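Long-range contact in Orf11 (Staphylococcus phage P68, PDB 6O43), which probably acts as a phage lysin that helps break down the staphylococcal cell wall: residues A[46-59]-A[89-101]. Sequence-based numbering, arbitrary orientation.
Sequences KIRQVLKAVKEIGV and YLTDAKFIARKLV. With I3C (5-amino-2,4,6-triiodobenzene-1,3-dicarboxylic acid), chain B.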
ATOM      1  N   LYS A  46      10.360 -19.977   4.013  1.00 45.65           N
ATOM      2  CA  LYS A  46      10.643 -18.951   3.010  1.00 43.47           C
ATOM      3  C   LYS A  46       9.781 -17.712   3.228  1.00 46.43           C
ATOM      4  O   LYS A  46      10.246 -16.583   3.026  1.00 45.31           O
ATOM      5  CB  LYS A  46      10.445 -19.517   1.603  1.00 43.34           C
ATOM      6  CG  LYS A  46      11.488 -20.563   1.219  1.00 51.99           C
ATOM      7  CD  LYS A  46      11.334 -21.019  -0.222  1.00 47.36           C
ATOM      8  CE  LYS A  46      12.512 -21.888  -0.638  1.00 58.79           C
ATOM      9  NZ  LYS A  46      12.371 -22.438  -2.019  1.00 57.56           N
ATOM     10  N   ILE A  47       8.528 -17.897   3.645  1.00 43.40           N
ATOM     11  CA  ILE A  47       7.679 -16.751   3.964  1.00 45.74           C
ATOM     12  C   ILE A  47       8.297 -15.936   5.095  1.00 46.01           C
ATOM     13  O   ILE A  47       8.396 -14.706   5.018  1.00 50.14           O
ATOM     14  CB  ILE A  47       6.255 -17.219   4.313  1.00 45.47           C
ATOM     15  CG1 ILE A  47       5.592 -17.873   3.098  1.00 44.10           C
ATOM     16  CG2 ILE A  47       5.422 -16.057   4.821  1.00 42.61           C
ATOM     17  CD1 ILE A  47       4.226 -18.471   3.396  1.00 47.15           C
ATOM     18  N   ARG A  48       8.735 -16.616   6.159  1.00 43.41           N
ATOM     19  CA  ARG A  48       9.419 -15.928   7.251  1.00 46.55           C
ATOM     20  C   ARG A  48      10.673 -15.223   6.770  1.00 43.65           C
ATOM     21  O   ARG A  48      10.963 -14.100   7.192  1.00 48.87           O
ATOM     22  CB  ARG A  48       9.787 -16.915   8.354  1.00 47.18           C
ATOM     23  CG  ARG A  48       8.626 -17.366   9.175  1.00 58.46           C
ATOM     24  CD  ARG A  48       9.028 -18.482  10.127  1.00 64.99           C
ATOM     25  NE  ARG A  48       7.838 -19.118  10.668  1.00 61.40           N
ATOM     26  CZ  ARG A  48       7.085 -18.584  11.621  1.00 61.59           C
ATOM     27  NH1 ARG A  48       7.413 -17.410  12.145  1.00 61.83           N
ATOM     28  NH2 ARG A  48       6.006 -19.223  12.043  1.00 67.46           N
ATOM     29  N   GLN A  49      11.456 -15.891   5.924  1.00 46.07           N
ATOM     30  CA  GLN A  49      12.649 -15.275   5.360  1.00 51.91           C
ATOM     31  C   GLN A  49      12.307 -13.954   4.677  1.00 46.70           C
ATOM     32  O   GLN A  49      12.991 -12.942   4.868  1.00 44.21           O
ATOM     33  CB  GLN A  49      13.304 -16.247   4.380  1.00 52.46           C
ATOM     34  CG  GLN A  49      14.659 -15.817   3.868  1.00 59.96           C
ATOM     35  CD  GLN A  49      15.107 -16.643   2.681  1.00 65.82           C
ATOM     36  OE1 GLN A  49      14.283 -17.215   1.965  1.00 66.12           O
ATOM     37  NE2 GLN A  49      16.415 -16.717   2.469  1.00 67.95           N
ATOM     38  N   VAL A  50      11.230 -13.946   3.891  1.00 44.14           N
ATOM     39  CA  VAL A  50      10.828 -12.740   3.173  1.00 44.11           C
ATOM     40  C   VAL A  50      10.386 -11.657   4.148  1.00 44.98           C
ATOM     41  O   VAL A  50      10.858 -10.516   4.089  1.00 45.06           O
ATOM     42  CB  VAL A  50       9.718 -13.073   2.160  1.00 43.24           C
ATOM     43  CG1 VAL A  50       9.063 -11.798   1.658  1.00 39.74           C
ATOM     44  CG2 VAL A  50      10.288 -13.889   1.008  1.00 38.95           C
ATOM     45  N   LEU A  51       9.479 -11.997   5.063  1.00 44.37           N
ATOM     46  CA  LEU A  51       8.955 -10.999   5.991  1.00 47.23           C
ATOM     47  C   LEU A  51      10.059 -10.421   6.868  1.00 41.42           C
ATOM     48  O   LEU A  51      10.125  -9.207   7.079  1.00 47.00           O
ATOM     49  CB  LEU A  51       7.845 -11.614   6.841  1.00 44.89           C
ATOM     50  CG  LEU A  51       6.635 -12.052   6.015  1.00 42.89           C
ATOM     51  CD1 LEU A  51       5.544 -12.633   6.903  1.00 47.08           C
ATOM     52  CD2 LEU A  51       6.112 -10.876   5.197  1.00 38.75           C
ATOM     53  N   LYS A  52      10.932 -11.280   7.401  1.00 44.94           N
ATOM     54  CA  LYS A  52      12.065 -10.783   8.178  1.00 47.50           C
ATOM     55  C   LYS A  52      12.923  -9.828   7.353  1.00 44.19           C
ATOM     56  O   LYS A  52      13.407  -8.814   7.867  1.00 47.83           O
ATOM     57  CB  LYS A  52      12.910 -11.954   8.684  1.00 47.83           C
ATOM     58  CG  LYS A  52      12.259 -12.794   9.770  1.00 50.55           C
ATOM     59  CD  LYS A  52      13.218 -13.876  10.251  1.00 60.72           C
ATOM     60  CE  LYS A  52      14.591 -13.287  10.552  1.00 66.96           C
ATOM     61  NZ  LYS A  52      15.516 -14.288  11.164  1.00 74.43           N
ATOM     62  N   ALA A  53      13.127 -10.139   6.073  1.00 43.45           N
ATOM     63  CA  ALA A  53      14.018  -9.334   5.246  1.00 50.49           C
ATOM     64  C   ALA A  53      13.445  -7.941   4.999  1.00 45.51           C
ATOM     65  O   ALA A  53      14.159  -6.940   5.129  1.00 44.64           O
ATOM     66  CB  ALA A  53      14.297 -10.051   3.925  1.00 47.58           C
ATOM     67  N   VAL A  54      12.161  -7.849   4.652  1.00 39.20           N
ATOM     68  CA  VAL A  54      11.580  -6.528   4.424  1.00 48.62           C
ATOM     69  C   VAL A  54      11.528  -5.745   5.730  1.00 52.96           C
ATOM     70  O   VAL A  54      11.730  -4.524   5.749  1.00 47.76           O
ATOM     71  CB  VAL A  54      10.190  -6.640   3.764  1.00 42.03           C
ATOM     72  CG1 VAL A  54      10.259  -7.473   2.490  1.00 35.34           C
ATOM     73  CG2 VAL A  54       9.167  -7.211   4.730  1.00 42.51           C
ATOM     74  N   LYS A  55      11.279  -6.436   6.844  1.00 52.59           N
ATOM     75  CA  LYS A  55      11.275  -5.772   8.143  1.00 46.69           C
ATOM     76  C   LYS A  55      12.619  -5.116   8.432  1.00 47.38           C
ATOM     77  O   LYS A  55      12.672  -3.970   8.893  1.00 47.71           O
ATOM     78  CB  LYS A  55      10.924  -6.772   9.244  1.00 48.69           C
ATOM     79  CG  LYS A  55      10.873  -6.163  10.635  1.00 54.21           C
ATOM     80  CD  LYS A  55      10.559  -7.210  11.698  1.00 63.88           C
ATOM     81  CE  LYS A  55      10.122  -6.550  12.998  1.00 77.66           C
ATOM     82  NZ  LYS A  55       8.957  -5.643  12.753  1.00 79.81           N
ATOM     83  N   GLU A  56      13.715  -5.834   8.177  1.00 49.49           N
ATOM     84  CA  GLU A  56      15.043  -5.276   8.414  1.00 55.29           C
ATOM     85  C   GLU A  56      15.280  -4.020   7.588  1.00 51.43           C
ATOM     86  O   GLU A  56      16.028  -3.132   8.009  1.00 51.15           O
ATOM     87  CB  GLU A  56      16.112  -6.322   8.101  1.00 58.47           C
ATOM     88  CG  GLU A  56      16.649  -7.041   9.318  1.00 75.19           C
ATOM     89  CD  GLU A  56      17.630  -6.190  10.095  1.00 82.25           C
ATOM     90  OE1 GLU A  56      18.232  -5.276   9.490  1.00 86.00           O
ATOM     91  OE2 GLU A  56      17.795  -6.428  11.309  1.00 89.91           O
ATOM     92  N   ILE A  57      14.652  -3.929   6.417  1.00 53.21           N
ATOM     93  CA  ILE A  57      14.878  -2.791   5.533  1.00 56.86           C
ATOM     94  C   ILE A  57      14.034  -1.590   5.944  1.00 48.48           C
ATOM     95  O   ILE A  57      14.424  -0.442   5.700  1.00 47.80           O
ATOM     96  CB  ILE A  57      14.608  -3.209   4.079  1.00 51.85           C
ATOM     97  CG1 ILE A  57      15.732  -4.122   3.582  1.00 43.65           C
ATOM     98  CG2 ILE A  57      14.442  -1.982   3.186  1.00 57.10           C
ATOM     99  CD1 ILE A  57      15.391  -4.890   2.325  1.00 41.71           C
ATOM    100  N   GLY A  58      12.878  -1.817   6.564  1.00 54.51           N
ATOM    101  CA  GLY A  58      12.069  -0.724   7.062  1.00 48.68           C
ATOM    102  C   GLY A  58      10.615  -0.780   6.643  1.00 48.27           C
ATOM    103  O   GLY A  58       9.871   0.180   6.862  1.00 54.90           O
ATOM    104  N   VAL A  59      10.193  -1.888   6.041  1.00 45.89           N
ATOM    105  CA  VAL A  59       8.805  -2.097   5.642  1.00 44.17           C
ATOM    106  C   VAL A  59       8.170  -3.080   6.614  1.00 51.98           C
ATOM    107  O   VAL A  59       8.706  -4.171   6.840  1.00 45.24           O
ATOM    108  CB  VAL A  59       8.697  -2.612   4.197  1.00 44.74           C
ATOM    109  CG1 VAL A  59       7.283  -3.104   3.915  1.00 37.21           C
ATOM    110  CG2 VAL A  59       9.086  -1.512   3.219  1.00 47.65           C
ATOM    111  N   TYR A  89      13.159 -14.487  -5.661  1.00 44.81           N
ATOM    112  CA  TYR A  89      12.135 -13.956  -4.766  1.00 48.53           C
ATOM    113  C   TYR A  89      12.734 -13.131  -3.633  1.00 53.21           C
ATOM    114  O   TYR A  89      12.129 -12.137  -3.214  1.00 45.42           O
ATOM    115  CB  TYR A  89      11.271 -15.091  -4.207  1.00 46.52           C
ATOM    116  CG  TYR A  89      11.935 -15.953  -3.154  1.00 52.02           C
ATOM    117  CD1 TYR A  89      11.968 -15.559  -1.820  1.00 53.24           C
ATOM    118  CD2 TYR A  89      12.506 -17.171  -3.488  1.00 50.21           C
ATOM    119  CE1 TYR A  89      12.569 -16.346  -0.853  1.00 50.96           C
ATOM    120  CE2 TYR A  89      13.107 -17.964  -2.529  1.00 66.37           C
ATOM    121  CZ  TYR A  89      13.134 -17.547  -1.212  1.00 60.13           C
ATOM    122  OH  TYR A  89      13.731 -18.337  -0.254  1.00 67.01           O
ATOM    123  N   LEU A  90      13.905 -13.516  -3.120  1.00 46.12           N
ATOM    124  CA  LEU A  90      14.494 -12.767  -2.016  1.00 49.99           C
ATOM    125  C   LEU A  90      15.085 -11.449  -2.500  1.00 44.38           C
ATOM    126  O   LEU A  90      14.862 -10.400  -1.888  1.00 44.23           O
ATOM    127  CB  LEU A  90      15.560 -13.602  -1.304  1.00 45.28           C
ATOM    128  CG  LEU A  90      16.070 -12.989   0.002  1.00 53.77           C
ATOM    129  CD1 LEU A  90      14.904 -12.714   0.942  1.00 54.10           C
ATOM    130  CD2 LEU A  90      17.097 -13.894   0.669  1.00 52.38           C
ATOM    131  N   THR A  91      15.851 -11.488  -3.592  1.00 54.90           N
ATOM    132  CA  THR A  91      16.335 -10.253  -4.201  1.00 52.66           C
ATOM    133  C   THR A  91      15.183  -9.309  -4.525  1.00 48.03           C
ATOM    134  O   THR A  91      15.309  -8.085  -4.384  1.00 46.28           O
ATOM    135  CB  THR A  91      17.131 -10.571  -5.469  1.00 56.45           C
ATOM    136  OG1 THR A  91      18.287 -11.351  -5.132  1.00 57.66           O
ATOM    137  CG2 THR A  91      17.564  -9.283  -6.163  1.00 58.87           C
ATOM    138  N   ASP A  92      14.046  -9.858  -4.955  1.00 44.31           N
ATOM    139  CA  ASP A  92      12.919  -9.011  -5.329  1.00 46.38           C
ATOM    140  C   ASP A  92      12.275  -8.372  -4.104  1.00 44.53           C
ATOM    141  O   ASP A  92      11.914  -7.190  -4.132  1.00 46.95           O
ATOM    142  CB  ASP A  92      11.889  -9.819  -6.118  1.00 43.28           C
ATOM    143  CG  ASP A  92      10.876  -8.938  -6.824  1.00 45.70           C
ATOM    144  OD1 ASP A  92      11.217  -8.379  -7.888  1.00 49.49           O
ATOM    145  OD2 ASP A  92       9.746  -8.787  -6.317  1.00 44.81           O
ATOM    146  N   ALA A  93      12.118  -9.139  -3.021  1.00 45.11           N
ATOM    147  CA  ALA A  93      11.530  -8.579  -1.808  1.00 45.39           C
ATOM    148  C   ALA A  93      12.374  -7.435  -1.265  1.00 47.44           C
ATOM    149  O   ALA A  93      11.840  -6.386  -0.884  1.00 41.17           O
ATOM    150  CB  ALA A  93      11.352  -9.666  -0.747  1.00 46.52           C
ATOM    151  N   LYS A  94      13.698  -7.614  -1.226  1.00 40.76           N
ATOM    152  CA  LYS A  94      14.573  -6.557  -0.725  1.00 42.97           C
ATOM    153  C   LYS A  94      14.594  -5.357  -1.668  1.00 45.22           C
ATOM    154  O   LYS A  94      14.642  -4.205  -1.218  1.00 40.70           O
ATOM    155  CB  LYS A  94      15.989  -7.098  -0.522  1.00 43.27           C
ATOM    156  CG  LYS A  94      16.112  -8.220   0.503  1.00 44.71           C
ATOM    157  CD  LYS A  94      17.571  -8.620   0.668  1.00 48.34           C
ATOM    158  CE  LYS A  94      17.739  -9.781   1.633  1.00 50.48           C
ATOM    159  NZ  LYS A  94      19.158 -10.220   1.707  1.00 58.33           N
ATOM    160  N   PHE A  95      14.581  -5.607  -2.977  1.00 43.77           N
ATOM    161  CA  PHE A  95      14.499  -4.511  -3.940  1.00 48.46           C
ATOM    162  C   PHE A  95      13.247  -3.671  -3.703  1.00 44.73           C
ATOM    163  O   PHE A  95      13.312  -2.438  -3.641  1.00 41.52           O
ATOM    164  CB  PHE A  95      14.523  -5.076  -5.363  1.00 46.44           C
ATOM    165  CG  PHE A  95      14.276  -4.053  -6.439  1.00 49.00           C
ATOM    166  CD1 PHE A  95      15.232  -3.097  -6.743  1.00 52.93           C
ATOM    167  CD2 PHE A  95      13.094  -4.062  -7.163  1.00 54.66           C
ATOM    168  CE1 PHE A  95      15.009  -2.155  -7.743  1.00 62.51           C
ATOM    169  CE2 PHE A  95      12.865  -3.125  -8.165  1.00 59.43           C
ATOM    170  CZ  PHE A  95      13.824  -2.170  -8.454  1.00 52.58           C
ATOM    171  N   ILE A  96      12.097  -4.330  -3.544  1.00 43.94           N
ATOM    172  CA  ILE A  96      10.847  -3.598  -3.370  1.00 42.82           C
ATOM    173  C   ILE A  96      10.781  -2.950  -1.995  1.00 48.29           C
ATOM    174  O   ILE A  96      10.176  -1.882  -1.832  1.00 45.95           O
ATOM    175  CB  ILE A  96       9.646  -4.526  -3.613  1.00 39.35           C
ATOM    176  CG1 ILE A  96       9.561  -4.897  -5.094  1.00 40.15           C
ATOM    177  CG2 ILE A  96       8.362  -3.860  -3.145  1.00 47.15           C
ATOM    178  CD1 ILE A  96       9.620  -3.684  -6.029  1.00 42.32           C
ATOM    179  N   ALA A  97      11.383  -3.577  -0.983  1.00 42.34           N
ATOM    180  CA  ALA A  97      11.404  -2.972   0.343  1.00 38.54           C
ATOM    181  C   ALA A  97      12.182  -1.665   0.331  1.00 43.23           C
ATOM    182  O   ALA A  97      11.718  -0.650   0.860  1.00 42.22           O
ATOM    183  CB  ALA A  97      11.996  -3.946   1.365  1.00 39.68           C
ATOM    184  N   ARG A  98      13.377  -1.671  -0.268  1.00 39.73           N
ATOM    185  CA  ARG A  98      14.157  -0.442  -0.350  1.00 42.35           C
ATOM    186  C   ARG A  98      13.473   0.593  -1.236  1.00 41.97           C
ATOM    187  O   ARG A  98      13.543   1.793  -0.952  1.00 42.58           O
ATOM    188  CB  ARG A  98      15.570  -0.742  -0.856  1.00 47.79           C
ATOM    189  CG  ARG A  98      16.447  -1.459   0.167  1.00 52.44           C
ATOM    190  CD  ARG A  98      17.871  -1.617  -0.337  1.00 58.02           C
ATOM    191  NE  ARG A  98      17.952  -2.481  -1.509  1.00 66.51           N
ATOM    192  CZ  ARG A  98      18.416  -3.728  -1.491  1.00 73.67           C
ATOM    193  NH1 ARG A  98      18.852  -4.262  -0.356  1.00 62.48           N
ATOM    194  NH2 ARG A  98      18.449  -4.437  -2.611  1.00 59.88           N
ATOM    195  N   LYS A  99      12.793   0.148  -2.296  1.00 44.25           N
ATOM    196  CA  LYS A  99      12.048   1.076  -3.142  1.00 48.93           C
ATOM    197  C   LYS A  99      10.921   1.740  -2.359  1.00 41.58           C
ATOM    198  O   LYS A  99      10.707   2.954  -2.466  1.00 43.14           O
ATOM    199  CB  LYS A  99      11.505   0.338  -4.367  1.00 43.73           C
ATOM    200  CG  LYS A  99      11.225   1.226  -5.565  1.00 59.76           C
ATOM    201  CD  LYS A  99      11.171   0.411  -6.847  1.00 69.98           C
ATOM    202  N   LEU A 100      10.208   0.964  -1.540  1.00 39.76           N
ATOM    203  CA  LEU A 100       9.109   1.516  -0.757  1.00 48.45           C
ATOM    204  C   LEU A 100       9.605   2.486   0.309  1.00 50.77           C
ATOM    205  O   LEU A 100       8.925   3.475   0.612  1.00 43.07           O
ATOM    206  CB  LEU A 100       8.314   0.380  -0.118  1.00 51.58           C
ATOM    207  CG  LEU A 100       6.793   0.484  -0.161  1.00 59.89           C
ATOM    208  CD1 LEU A 100       6.335   1.002  -1.515  1.00 51.15           C
ATOM    209  CD2 LEU A 100       6.166  -0.869   0.136  1.00 53.42           C
ATOM    210  N   VAL A 101      10.775   2.227   0.890  1.00 41.82           N
ATOM    211  CA  VAL A 101      11.330   3.166   1.858  1.00 43.31           C
ATOM    212  C   VAL A 101      11.678   4.485   1.178  1.00 46.72           C
ATOM    213  O   VAL A 101      11.388   5.566   1.704  1.00 42.18           O
ATOM    214  CB  VAL A 101      12.548   2.547   2.566  1.00 43.41           C
ATOM    215  CG1 VAL A 101      13.262   3.585   3.415  1.00 47.64           C
ATOM    216  CG2 VAL A 101      12.122   1.361   3.427  1.00 56.82           C
TER
HETATM  217  I3  I3C B 301      11.716 -14.072  -9.780  0.52 83.77           I
HETATM  218  I2  I3C B 301       9.896 -19.356  -7.535  0.52 90.77           I
HETATM  219  I1  I3C B 301      11.064 -18.844 -13.468  0.52 88.53           I
HETATM  220  O8  I3C B 301      12.911 -15.901 -12.977  0.52 91.49           O
HETATM  221  O9  I3C B 301      10.898 -15.078 -13.140  0.52 91.67           O
HETATM  222  C10 I3C B 301      10.189 -20.239 -10.612  0.52 92.54           C
HETATM  223  N13 I3C B 301      10.762 -16.258  -7.700  0.52 88.12           N
HETATM  224  C1  I3C B 301      11.286 -16.669 -11.361  0.52 92.07           C
HETATM  225  C6  I3C B 301      11.221 -16.101 -10.097  0.52 89.81           C
HETATM  226  C5  I3C B 301      10.827 -16.862  -9.015  0.52 89.27           C
HETATM  227  C4  I3C B 301      10.496 -18.193  -9.188  0.52 92.54           C
HETATM  228  C3  I3C B 301      10.559 -18.766 -10.445  0.52 93.50           C
HETATM  229  C2  I3C B 301      10.954 -18.004 -11.535  0.52 91.38           C
HETATM  230  C7  I3C B 301      11.723 -15.832 -12.562  0.52 92.82           C
HETATM  231  O11 I3C B 301       9.002 -20.560 -10.887  0.52 90.28           O
HETATM  232  O12 I3C B 301      11.066 -21.130 -10.468  0.52 91.92           O
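Ile57 is the knob of this helix pair: its side chain sits in a hole formed by Lys94, Ala97, Arg98 and Val101. Its two branches divide the work. Ile57 CG2 rests against Ala97 CB at 3.6 Å and on the start of the Arg98 side chain, while Ile57 CD1 lies 3.6 Å from Lys94 CA. Small residues let the helices close up: Ala97 CB meets Val54 CB at 4.0 Å, and Ala93 CB packs against Val50 CG1. The axes come within 9.0 Å and run roughly parallel, crossing at -29°. Where helix 46-57 ends, Gly58 turns the chain with positive phi, and Val59 then puts CG2 against Ala97 O and Leu100 CB. Val50 and Val54 also touch Phe64, so helix 61-71 packs against the same helix.

The single hydrogen bond across the pair lies at the other end. Tyr89 OH donates to Gln49 OE1 over a short 2.5 Å, in the carbonyl plane, with a C=O...donor angle of 149°. Gln49 gets there with CG anti to the backbone N (chi1 -172°) and an extended chain; its NE2 lies against Leu90 CD2. The Tyr89 ring takes Val50 CG2 at its edge, 3.7 Å from Tyr89 CD1, and the aliphatic chain of Lys46 crosses near the hydroxyl.

Tyr89 also meets the bound triiodinated phasing compound, through its backbone N, 3.6 Å from I3C N13, and its CB. The chemistry is thus an apolar seam closed at one end by a single side-chain hydrogen bond, in which Gln49 holds the Tyr89 hydroxyl to the neighbouring helix.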